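Local coordinates for RNA 2',3'-cyclic phosphodiesterase (PDB 5H7E), which belongs to the LigT-like branch of the 2H phosphoesterase superfamily, a two-lobed alpha/beta fold in which a pair of related halves faces a shared cleft, at residues L8-R13 with P152-Y157; G31-V36 with G135-L140; D58-G63 with S172-R177. All coordinates share one frame; numbering follows the deposited sequence.

Contact 1. Residues L8-R13 with P152-Y157; sequences LFYALR and PGLTLY. With SO4 (sulfate ion), chain E.
Phe-9, Tyr-10 and Ala-11 run antiparallel to Tyr-157, Leu-156 and Thr-155, the two strand axes closing to 4.7 Å with 159° between their directions. Phe-9 and Tyr-157 exchange two backbone bonds, the shorter from Tyr-157 N to Phe-9 O at 2.8 Å, and Ala-11 and Thr-155 exchange two more; Tyr-10 and Leu-156 form the non-hydrogen-bonded pair in the middle. With CG between its backbone N and carbonyl carbon (chi1 58°), Phe-9 offers a ring face to Tyr-157, whose CB lies above it toward the rim, 3.4 Å from Phe-9 CZ. The two rings are nearly parallel, 18° apart, but slid, their centroids separated by 5.0 Å. Next along the same face, Ala-11 CB touches Tyr-157 CE2 at 3.8 Å. One water joins Arg-13 N, Gly-153 O and Thr-155 OG1. Beyond it Arg-13, extended from CG to NE, carries its guanidinium out to a sulfate, with NH1 2.7 Å from O1. On the other face Leu-156 CD1 sits over the centre of the Tyr-10 ring, 3.9 Å above its plane, while Leu-154 CD2 approaches Tyr-10 CD1 at 3.8 Å. Helices 56-67 and 101-114 pack here: the Tyr-10 hydroxyl is hydrogen-bonded to Leu-59 O and its side chain touches Leu-62, Leu-108 and Ile-112. Phe-9 meets the rings of His-42 and Tyr-168. Strand 6-13 lies between strands 42-48 and 148-160 in one lobe's sheet; His-42 opens a His-x-Thr-x sequence, the 2H phosphoesterase signature, consistent with the Phe-9 face turning to the cleft.

Contact 2. Residues G31-V36 with G135-L140; sequences GNWRAV and GPAPRL
Gly-31 brings its backbone up to the opposing loop, its CA 4.3 Å from Pro-138 CD; a CB here would run into that CD and crowd Ala-137 CB, so the bare backbone lets the two chains come this close. Asn-32 follows, its CB directed at the loop and CG anti to the carbonyl carbon (chi1 -75°). From there its amide reaches Pro-136, with ND2 3.0 Å from Pro-136 O and 3.7 Å from Pro-136 CD. Trp-33 has the largest share of the packing on this segment. The pyrrole side of its indole meets the methyl of Ala-137, CD1 to CB 3.5 Å, and its NE1 gives a weak hydrogen bond to Pro-138 O at 3.4 Å, the carbonyl oxygen lying at the ring edge in the indole plane. Leu-140 crosses the indole obliquely, its CD2 3.5 Å from Trp-33 NE1, near the NE1-CE2 rim. Trp-33 also makes a cation-pi pair with Lys-133 and touches Trp-92 of strand 91-97, which Leu-140 touches as well. Arg-34 and Val-36 pair with Arg-132 and Leu-130 of strand 127-132. The arrangement is plain loop packing at the edge of a sheet: a buried tryptophan beside the short strand around Arg-34 packs against the loop that follows strand 127-132.

Contact 3. Residues D58-G63 with S172-R177; sequences DLKRLG and STFRFR. With SO4 (sulfate ion), chain F.
Phe-174 and Gly-63 meet where a helix lies on a beta-sheet, the helix-on-sheet layer of a LigT-like lobe, with the axes of helix 58-63 and strand 172-175 8.6 Å apart and only 21° from parallel. Phe-174 CG, anti to the carbonyl carbon (chi1 -42°), is directed at the helix, and the ring beyond it lies with Gly-63 CA over its centre in a CH-pi contact, 3.7 Å from the centroid. Because Gly-63 carries no side chain, the aromatic face can come this close to the main chain. One turn earlier Lys-60 O is 3.3 Å from Phe-174 CE1. The aliphatic part of Lys-60 runs past Ser-172, and a bend at chi3 sets its CE 3.7 Å from Ser-172 OG. On the helix itself Arg-61 NH1 forms a salt bridge with Asp-58 OD1 at 2.7 Å.

At the end of the strand a sulfate is gripped by main chain and side chain together. Arg-175 N points almost straight at O4 of the ion, 3.0 Å away with 178° at the hydrogen. Arg-177 NE holds O3 at 2.9 Å and its NH2 holds O4 at 3.1 Å, and Arg-175 CB rests on one face of that guanidinium. Thr-64 OG1 bonds to the same ion, and the sulfate O2 lies in the plane of the Phe-174 ring, at the edge.

Inward, Phe-174 touches Tyr-10 of strand 6-13, and Leu-62 reaches Leu-108 and Ile-112 of helix 101-114. Helix 56-67 thus lies beside helix 101-114, against the sheet formed by strands 6-13, 148-160 and 167-175.

In the fold
From the N terminus the chain lays down residues 8-13, and contact 1 closes the longest of the three loops when strand 148-160 returns beside them. Contact 2, joining 31-36 to 135-140, is nested inside that loop. Contact 3 starts between the halves of contact 2, at helix 56-67, and finishes beyond contact 1 on strand 167-175, so it crosses both. Contacts 1 and 3 adjoin, centres about 9 Å apart, their strands 148-160 and 167-175 being neighbours in the sheet. Contact 2 lies remote, its centre about 27 Å from that of contact 1 and 36 Å from that of contact 3, joining the strand 34-35 region to the loop after strand 127-132.

Contact 1. Residues L8-R13 with P152-Y157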
loop_
_atom_site.group_PDB
_atom_site.type_symbol
_atom_site.label_atom_id
_atom_site.label_comp_id
_atom_site.label_asym_id
_atom_site.label_seq_id
_atom_site.Cartn_x
_atom_site.Cartn_y
_atom_site.Cartn_z
ATOM N N LEU A 8 -5.776 9.952 -3.496
ATOM C CA LEU A 8 -4.403 9.888 -3.038
ATOM C C LEU A 8 -4.259 8.697 -2.110
ATOM O O LEU A 8 -5.233 8.203 -1.542
ATOM C CB LEU A 8 -3.962 11.124 -2.260
ATOM C CG LEU A 8 -4.128 12.435 -3.041
ATOM C CD1 LEU A 8 -3.699 13.607 -2.131
ATOM C CD2 LEU A 8 -3.285 12.456 -4.316
ATOM N N PHE A 9 -3.021 8.218 -1.961
ATOM C CA PHE A 9 -2.803 7.222 -0.919
ATOM C C PHE A 9 -1.353 7.274 -0.489
ATOM O O PHE A 9 -0.489 7.687 -1.251
ATOM C CB PHE A 9 -3.207 5.782 -1.350
ATOM C CG PHE A 9 -2.488 5.269 -2.570
ATOM C CD1 PHE A 9 -2.933 5.604 -3.855
ATOM C CD2 PHE A 9 -1.411 4.392 -2.415
ATOM C CE1 PHE A 9 -2.292 5.097 -4.986
ATOM C CE2 PHE A 9 -0.769 3.875 -3.536
ATOM C CZ PHE A 9 -1.191 4.205 -4.817
ATOM N N TYR A 10 -1.120 6.957 0.787
ATOM C CA TYR A 10 0.233 6.837 1.320
ATOM C C TYR A 10 0.622 5.375 1.282
ATOM O O TYR A 10 -0.198 4.525 1.641
ATOM C CB TYR A 10 0.278 7.282 2.757
ATOM C CG TYR A 10 0.163 8.784 3.036
ATOM C CD1 TYR A 10 1.276 9.591 3.076
ATOM C CD2 TYR A 10 -1.069 9.321 3.333
ATOM C CE1 TYR A 10 1.168 10.986 3.434
ATOM C CE2 TYR A 10 -1.200 10.658 3.664
ATOM C CZ TYR A 10 -0.087 11.453 3.749
ATOM O OH TYR A 10 -0.301 12.773 4.132
ATOM N N ALA A 11 1.813 5.096 0.770
ATOM C CA ALA A 11 2.191 3.679 0.677
ATOM C C ALA A 11 3.702 3.583 0.748
ATOM O O ALA A 11 4.427 4.542 0.475
ATOM C CB ALA A 11 1.694 3.069 -0.635
ATOM N N LEU A 12 4.184 2.365 1.016
ATOM C CA LEU A 12 5.590 2.019 0.756
ATOM C C LEU A 12 5.723 1.400 -0.634
ATOM O O LEU A 12 4.960 0.493 -1.002
ATOM C CB LEU A 12 6.117 1.002 1.788
ATOM C CG LEU A 12 5.854 1.363 3.252
ATOM C CD1 LEU A 12 6.492 0.226 4.139
ATOM C CD2 LEU A 12 6.563 2.669 3.573
ATOM N N ARG A 13 6.678 1.907 -1.405
ATOM C CA ARG A 13 7.071 1.305 -2.661
ATOM C C ARG A 13 7.706 -0.051 -2.389
ATOM O O ARG A 13 8.239 -0.295 -1.308
ATOM C CB ARG A 13 8.074 2.234 -3.333
ATOM C CG ARG A 13 8.662 1.725 -4.527
ATOM C CD ARG A 13 9.868 2.601 -4.943
ATOM N NE ARG A 13 10.416 1.933 -6.095
ATOM C CZ ARG A 13 11.474 1.140 -6.081
ATOM N NH1 ARG A 13 12.194 0.967 -4.975
ATOM N NH2 ARG A 13 11.842 0.568 -7.212
ATOM N N PRO A 152 13.301 3.123 2.408
ATOM C CA PRO A 152 13.916 4.392 2.812
ATOM C C PRO A 152 12.929 5.511 3.066
ATOM O O PRO A 152 13.349 6.516 3.658
ATOM C CB PRO A 152 14.850 4.714 1.642
ATOM C CG PRO A 152 14.283 4.045 0.499
ATOM C CD PRO A 152 13.534 2.816 0.987
ATOM N N GLY A 153 11.669 5.381 2.653
ATOM C CA GLY A 153 10.769 6.504 2.832
ATOM C C GLY A 153 9.342 6.050 2.622
ATOM O O GLY A 153 9.072 4.894 2.309
ATOM N N LEU A 154 8.439 7.002 2.825
ATOM C CA LEU A 154 7.005 6.821 2.666
ATOM C C LEU A 154 6.633 7.630 1.442
ATOM O O LEU A 154 7.208 8.702 1.235
ATOM C CB LEU A 154 6.281 7.369 3.904
ATOM C CG LEU A 154 4.728 7.308 3.847
ATOM C CD1 LEU A 154 4.242 5.910 3.756
ATOM C CD2 LEU A 154 4.100 8.029 5.032
ATOM N N THR A 155 5.733 7.116 0.615
ATOM C CA THR A 155 5.404 7.841 -0.611
ATOM C C THR A 155 3.938 8.259 -0.581
ATOM O O THR A 155 3.063 7.479 -0.201
ATOM C CB THR A 155 5.679 6.981 -1.817
ATOM O OG1 THR A 155 7.091 6.655 -1.867
ATOM C CG2 THR A 155 5.228 7.716 -3.139
ATOM N N LEU A 156 3.667 9.497 -1.047
ATOM C CA LEU A 156 2.293 9.917 -1.293
ATOM C C LEU A 156 2.029 9.812 -2.793
ATOM O O LEU A 156 2.710 10.460 -3.581
ATOM C CB LEU A 156 2.069 11.341 -0.771
ATOM C CG LEU A 156 0.698 11.975 -1.073
ATOM C CD1 LEU A 156 -0.391 11.268 -0.282
ATOM C CD2 LEU A 156 0.659 13.518 -0.714
ATOM N N TYR A 157 1.098 8.946 -3.179
ATOM C CA TYR A 157 0.747 8.683 -4.575
ATOM C C TYR A 157 -0.571 9.340 -4.920
ATOM O O TYR A 157 -1.463 9.481 -4.070
ATOM C CB TYR A 157 0.567 7.169 -4.788
ATOM C CG TYR A 157 1.818 6.350 -4.722
ATOM C CD1 TYR A 157 2.640 6.246 -5.849
ATOM C CD2 TYR A 157 2.177 5.686 -3.558
ATOM C CE1 TYR A 157 3.786 5.445 -5.801
ATOM C CE2 TYR A 157 3.335 4.909 -3.495
ATOM C CZ TYR A 157 4.116 4.797 -4.626
ATOM O OH TYR A 157 5.257 4.028 -4.543
HETATM S S SO4 E . 14.729 -0.718 -6.877
HETATM O O1 SO4 E . 14.648 0.072 -5.634
HETATM O O2 SO4 E . 13.453 -1.273 -7.264
HETATM O O3 SO4 E . 15.106 0.192 -7.954
HETATM O O4 SO4 E . 15.755 -1.755 -6.766
HETATM O O HOH W 1 7.930 4.398 -0.388
#

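Contact 2. Residues G31-V36 with G135-L140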
loop_
_atom_site.group_PDB
_atom_site.type_symbol
_atom_site.label_atom_id
_atom_site.label_comp_id
_atom_site.label_asym_id
_atom_site.label_seq_id
_atom_site.Cartn_x
_atom_site.Cartn_y
_atom_site.Cartn_z
ATOM N N GLY A 31 -7.920 -18.652 -14.216
ATOM C CA GLY A 31 -9.316 -18.255 -14.165
ATOM C C GLY A 31 -9.502 -16.753 -14.111
ATOM O O GLY A 31 -8.797 -15.992 -14.772
ATOM N N ASN A 32 -10.471 -16.304 -13.316
ATOM C CA ASN A 32 -10.843 -14.896 -13.315
ATOM C C ASN A 32 -9.876 -14.020 -12.532
ATOM O O ASN A 32 -10.126 -12.814 -12.427
ATOM C CB ASN A 32 -12.241 -14.686 -12.733
ATOM C CG ASN A 32 -13.359 -15.116 -13.696
ATOM O OD1 ASN A 32 -13.199 -15.036 -14.910
ATOM N ND2 ASN A 32 -14.474 -15.581 -13.149
ATOM N N TRP A 33 -8.820 -14.593 -11.942
ATOM C CA TRP A 33 -7.838 -13.770 -11.242
ATOM C C TRP A 33 -7.116 -12.841 -12.212
ATOM O O TRP A 33 -6.690 -13.254 -13.297
ATOM C CB TRP A 33 -6.812 -14.639 -10.520
ATOM C CG TRP A 33 -7.279 -15.298 -9.252
ATOM C CD1 TRP A 33 -7.415 -16.645 -9.039
ATOM C CD2 TRP A 33 -7.573 -14.662 -7.994
ATOM N NE1 TRP A 33 -7.811 -16.872 -7.745
ATOM C CE2 TRP A 33 -7.932 -15.685 -7.086
ATOM C CE3 TRP A 33 -7.631 -13.336 -7.565
ATOM C CZ2 TRP A 33 -8.303 -15.417 -5.759
ATOM C CZ3 TRP A 33 -7.973 -13.067 -6.237
ATOM C CH2 TRP A 33 -8.331 -14.122 -5.352
ATOM N N ARG A 34 -6.949 -11.589 -11.790
ATOM C CA ARG A 34 -6.270 -10.542 -12.544
ATOM C C ARG A 34 -5.060 -10.113 -11.728
ATOM O O ARG A 34 -5.220 -9.539 -10.643
ATOM C CB ARG A 34 -7.181 -9.340 -12.770
ATOM C CG ARG A 34 -8.411 -9.622 -13.683
ATOM C CD ARG A 34 -9.375 -8.408 -13.672
ATOM N NE ARG A 34 -10.260 -8.345 -12.489
ATOM C CZ ARG A 34 -10.286 -7.362 -11.579
ATOM N NH1 ARG A 34 -11.146 -7.435 -10.564
ATOM N NH2 ARG A 34 -9.464 -6.312 -11.662
ATOM N N ALA A 35 -3.870 -10.380 -12.256
ATOM C CA ALA A 35 -2.647 -10.081 -11.527
ATOM C C ALA A 35 -2.365 -8.592 -11.474
ATOM O O ALA A 35 -2.575 -7.866 -12.447
ATOM C CB ALA A 35 -1.460 -10.803 -12.166
ATOM N N VAL A 36 -1.864 -8.137 -10.336
ATOM C CA VAL A 36 -1.397 -6.760 -10.162
ATOM C C VAL A 36 -0.047 -6.625 -10.855
ATOM O O VAL A 36 0.809 -7.490 -10.710
ATOM C CB VAL A 36 -1.284 -6.425 -8.682
ATOM C CG1 VAL A 36 -0.590 -5.080 -8.441
ATOM C CG2 VAL A 36 -2.699 -6.444 -8.018
ATOM N N GLY A 135 -15.886 -13.191 -9.179
ATOM C CA GLY A 135 -16.406 -14.447 -9.662
ATOM C C GLY A 135 -15.420 -15.577 -9.458
ATOM O O GLY A 135 -14.338 -15.384 -8.909
ATOM N N PRO A 136 -15.752 -16.767 -9.928
ATOM C CA PRO A 136 -15.016 -17.951 -9.478
ATOM C C PRO A 136 -13.665 -18.106 -10.149
ATOM O O PRO A 136 -13.453 -17.711 -11.298
ATOM C CB PRO A 136 -15.944 -19.123 -9.838
ATOM C CG PRO A 136 -17.196 -18.511 -10.394
ATOM C CD PRO A 136 -16.884 -17.110 -10.807
ATOM N N ALA A 137 -12.753 -18.719 -9.408
ATOM C CA ALA A 137 -11.438 -19.072 -9.915
ATOM C C ALA A 137 -10.855 -20.152 -9.015
ATOM O O ALA A 137 -11.241 -20.261 -7.841
ATOM C CB ALA A 137 -10.516 -17.850 -9.957
ATOM N N PRO A 138 -9.935 -20.968 -9.531
ATOM C CA PRO A 138 -9.206 -21.911 -8.661
ATOM C C PRO A 138 -8.438 -21.173 -7.574
ATOM O O PRO A 138 -7.698 -20.228 -7.850
ATOM C CB PRO A 138 -8.256 -22.635 -9.630
ATOM C CG PRO A 138 -8.850 -22.425 -10.995
ATOM C CD PRO A 138 -9.503 -21.060 -10.934
ATOM N N ARG A 139 -8.624 -21.602 -6.329
ATOM C CA ARG A 139 -7.881 -21.005 -5.230
ATOM C C ARG A 139 -6.430 -21.445 -5.303
ATOM O O ARG A 139 -6.121 -22.571 -5.707
ATOM C CB ARG A 139 -8.476 -21.395 -3.875
ATOM N N LEU A 140 -5.572 -20.567 -4.931
ATOM C CA LEU A 140 -4.151 -20.767 -5.015
ATOM C C LEU A 140 -3.698 -21.577 -3.807
ATOM O O LEU A 140 -4.364 -21.586 -2.779
ATOM C CB LEU A 140 -3.433 -19.421 -5.032
ATOM C CG LEU A 140 -3.771 -18.383 -6.114
ATOM C CD1 LEU A 140 -3.869 -19.082 -7.447
ATOM C CD2 LEU A 140 -5.021 -17.550 -5.822
#

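Contact 3. Residues D58-G63 with S172-R177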
loop_
_atom_site.group_PDB
_atom_site.type_symbol
_atom_site.label_atom_id
_atom_site.label_comp_id
_atom_site.label_asym_id
_atom_site.label_seq_id
_atom_site.Cartn_x
_atom_site.Cartn_y
_atom_site.Cartn_z
ATOM N N ASP A 58 -0.836 20.239 3.179
ATOM C CA ASP A 58 -0.971 19.713 4.550
ATOM C C ASP A 58 -0.590 18.247 4.625
ATOM O O ASP A 58 0.014 17.811 5.609
ATOM C CB ASP A 58 -2.390 19.867 5.095
ATOM C CG ASP A 58 -2.763 21.329 5.382
ATOM O OD1 ASP A 58 -1.853 22.181 5.567
ATOM O OD2 ASP A 58 -3.991 21.603 5.444
ATOM N N LEU A 59 -0.991 17.466 3.621
ATOM C CA LEU A 59 -0.667 16.044 3.627
ATOM C C LEU A 59 0.830 15.821 3.484
ATOM O O LEU A 59 1.372 14.829 4.005
ATOM C CB LEU A 59 -1.402 15.328 2.484
ATOM C CG LEU A 59 -2.920 15.296 2.703
ATOM C CD1 LEU A 59 -3.589 14.715 1.452
ATOM C CD2 LEU A 59 -3.331 14.391 3.910
ATOM N N LYS A 60 1.507 16.686 2.728
ATOM C CA LYS A 60 2.955 16.579 2.579
ATOM C C LYS A 60 3.656 16.923 3.884
ATOM O O LYS A 60 4.623 16.266 4.264
ATOM C CB LYS A 60 3.445 17.495 1.446
ATOM C CG LYS A 60 3.156 16.900 0.072
ATOM C CD LYS A 60 3.373 17.885 -1.075
ATOM C CE LYS A 60 4.821 18.302 -1.205
ATOM N NZ LYS A 60 5.034 19.206 -2.403
ATOM N N ARG A 61 3.190 17.959 4.568
ATOM C CA ARG A 61 3.752 18.303 5.867
ATOM C C ARG A 61 3.553 17.163 6.859
ATOM O O ARG A 61 4.425 16.905 7.693
ATOM C CB ARG A 61 3.104 19.582 6.386
ATOM C CG ARG A 61 3.507 20.802 5.638
ATOM C CD ARG A 61 2.942 22.060 6.353
ATOM N NE ARG A 61 2.930 23.238 5.486
ATOM C CZ ARG A 61 1.845 23.761 4.908
ATOM N NH1 ARG A 61 0.637 23.231 5.090
ATOM N NH2 ARG A 61 1.970 24.833 4.137
ATOM N N LEU A 62 2.373 16.531 6.832
ATOM C CA LEU A 62 2.123 15.391 7.720
ATOM C C LEU A 62 3.069 14.236 7.419
ATOM O O LEU A 62 3.655 13.648 8.340
ATOM C CB LEU A 62 0.660 14.959 7.590
ATOM C CG LEU A 62 0.284 13.703 8.404
ATOM C CD1 LEU A 62 0.394 13.994 9.932
ATOM C CD2 LEU A 62 -1.138 13.399 7.986
ATOM N N GLY A 63 3.282 13.933 6.141
ATOM C CA GLY A 63 4.203 12.855 5.791
ATOM C C GLY A 63 5.615 13.141 6.269
ATOM O O GLY A 63 6.269 12.274 6.851
ATOM N N SER A 172 4.877 12.977 -3.688
ATOM C CA SER A 172 5.947 13.395 -2.805
ATOM C C SER A 172 6.483 12.154 -2.119
ATOM O O SER A 172 5.779 11.157 -1.991
ATOM C CB SER A 172 5.467 14.407 -1.763
ATOM O OG SER A 172 6.609 15.055 -1.248
ATOM N N THR A 173 7.749 12.198 -1.726
ATOM C CA THR A 173 8.311 11.139 -0.908
ATOM C C THR A 173 8.821 11.746 0.389
ATOM O O THR A 173 9.224 12.915 0.423
ATOM C CB THR A 173 9.438 10.378 -1.604
ATOM O OG1 THR A 173 10.480 11.292 -1.971
ATOM C CG2 THR A 173 8.925 9.675 -2.842
ATOM N N PHE A 174 8.748 10.967 1.461
ATOM C CA PHE A 174 9.115 11.452 2.798
ATOM C C PHE A 174 10.135 10.488 3.375
ATOM O O PHE A 174 9.802 9.339 3.662
ATOM C CB PHE A 174 7.896 11.556 3.711
ATOM C CG PHE A 174 6.688 12.119 3.026
ATOM C CD1 PHE A 174 6.620 13.478 2.753
ATOM C CD2 PHE A 174 5.619 11.292 2.682
ATOM C CE1 PHE A 174 5.501 13.992 2.051
ATOM C CE2 PHE A 174 4.516 11.786 1.989
ATOM C CZ PHE A 174 4.459 13.148 1.692
ATOM N N ARG A 175 11.385 10.936 3.502
ATOM C CA ARG A 175 12.449 10.031 3.923
ATOM C C ARG A 175 12.353 9.733 5.417
ATOM O O ARG A 175 12.100 10.635 6.224
ATOM C CB ARG A 175 13.798 10.683 3.636
ATOM C CG ARG A 175 14.976 9.768 3.709
ATOM C CD ARG A 175 16.245 10.407 3.080
ATOM N NE ARG A 175 17.201 9.361 2.721
ATOM C CZ ARG A 175 17.083 8.587 1.644
ATOM N NH1 ARG A 175 17.972 7.634 1.401
ATOM N NH2 ARG A 175 16.072 8.764 0.806
ATOM N N PHE A 176 12.624 8.484 5.780
ATOM C CA PHE A 176 12.809 8.123 7.189
ATOM C C PHE A 176 14.188 8.607 7.612
ATOM O O PHE A 176 15.218 8.062 7.174
ATOM C CB PHE A 176 12.682 6.601 7.354
ATOM C CG PHE A 176 11.336 6.044 7.031
ATOM C CD1 PHE A 176 10.212 6.429 7.770
ATOM C CD2 PHE A 176 11.199 5.058 6.029
ATOM C CE1 PHE A 176 8.982 5.897 7.498
ATOM C CE2 PHE A 176 9.945 4.507 5.723
ATOM C CZ PHE A 176 8.823 4.913 6.443
ATOM N N ARG A 177 14.227 9.631 8.464
ATOM C CA ARG A 177 15.471 10.309 8.776
ATOM C C ARG A 177 15.952 10.016 10.183
ATOM O O ARG A 177 16.914 10.632 10.653
ATOM C CB ARG A 177 15.324 11.817 8.563
ATOM C CG ARG A 177 15.055 12.118 7.085
ATOM C CD ARG A 177 15.035 13.615 6.808
ATOM N NE ARG A 177 14.674 13.909 5.423
ATOM C CZ ARG A 177 15.533 13.987 4.404
ATOM N NH1 ARG A 177 16.834 13.780 4.598
ATOM N NH2 ARG A 177 15.080 14.248 3.176
HETATM S S SO4 F . 11.295 14.773 3.680
HETATM O O1 SO4 F . 10.868 15.911 2.845
HETATM O O2 SO4 F . 10.070 14.307 4.308
HETATM O O3 SO4 F . 12.224 15.208 4.732
HETATM O O4 SO4 F . 11.994 13.775 2.851
#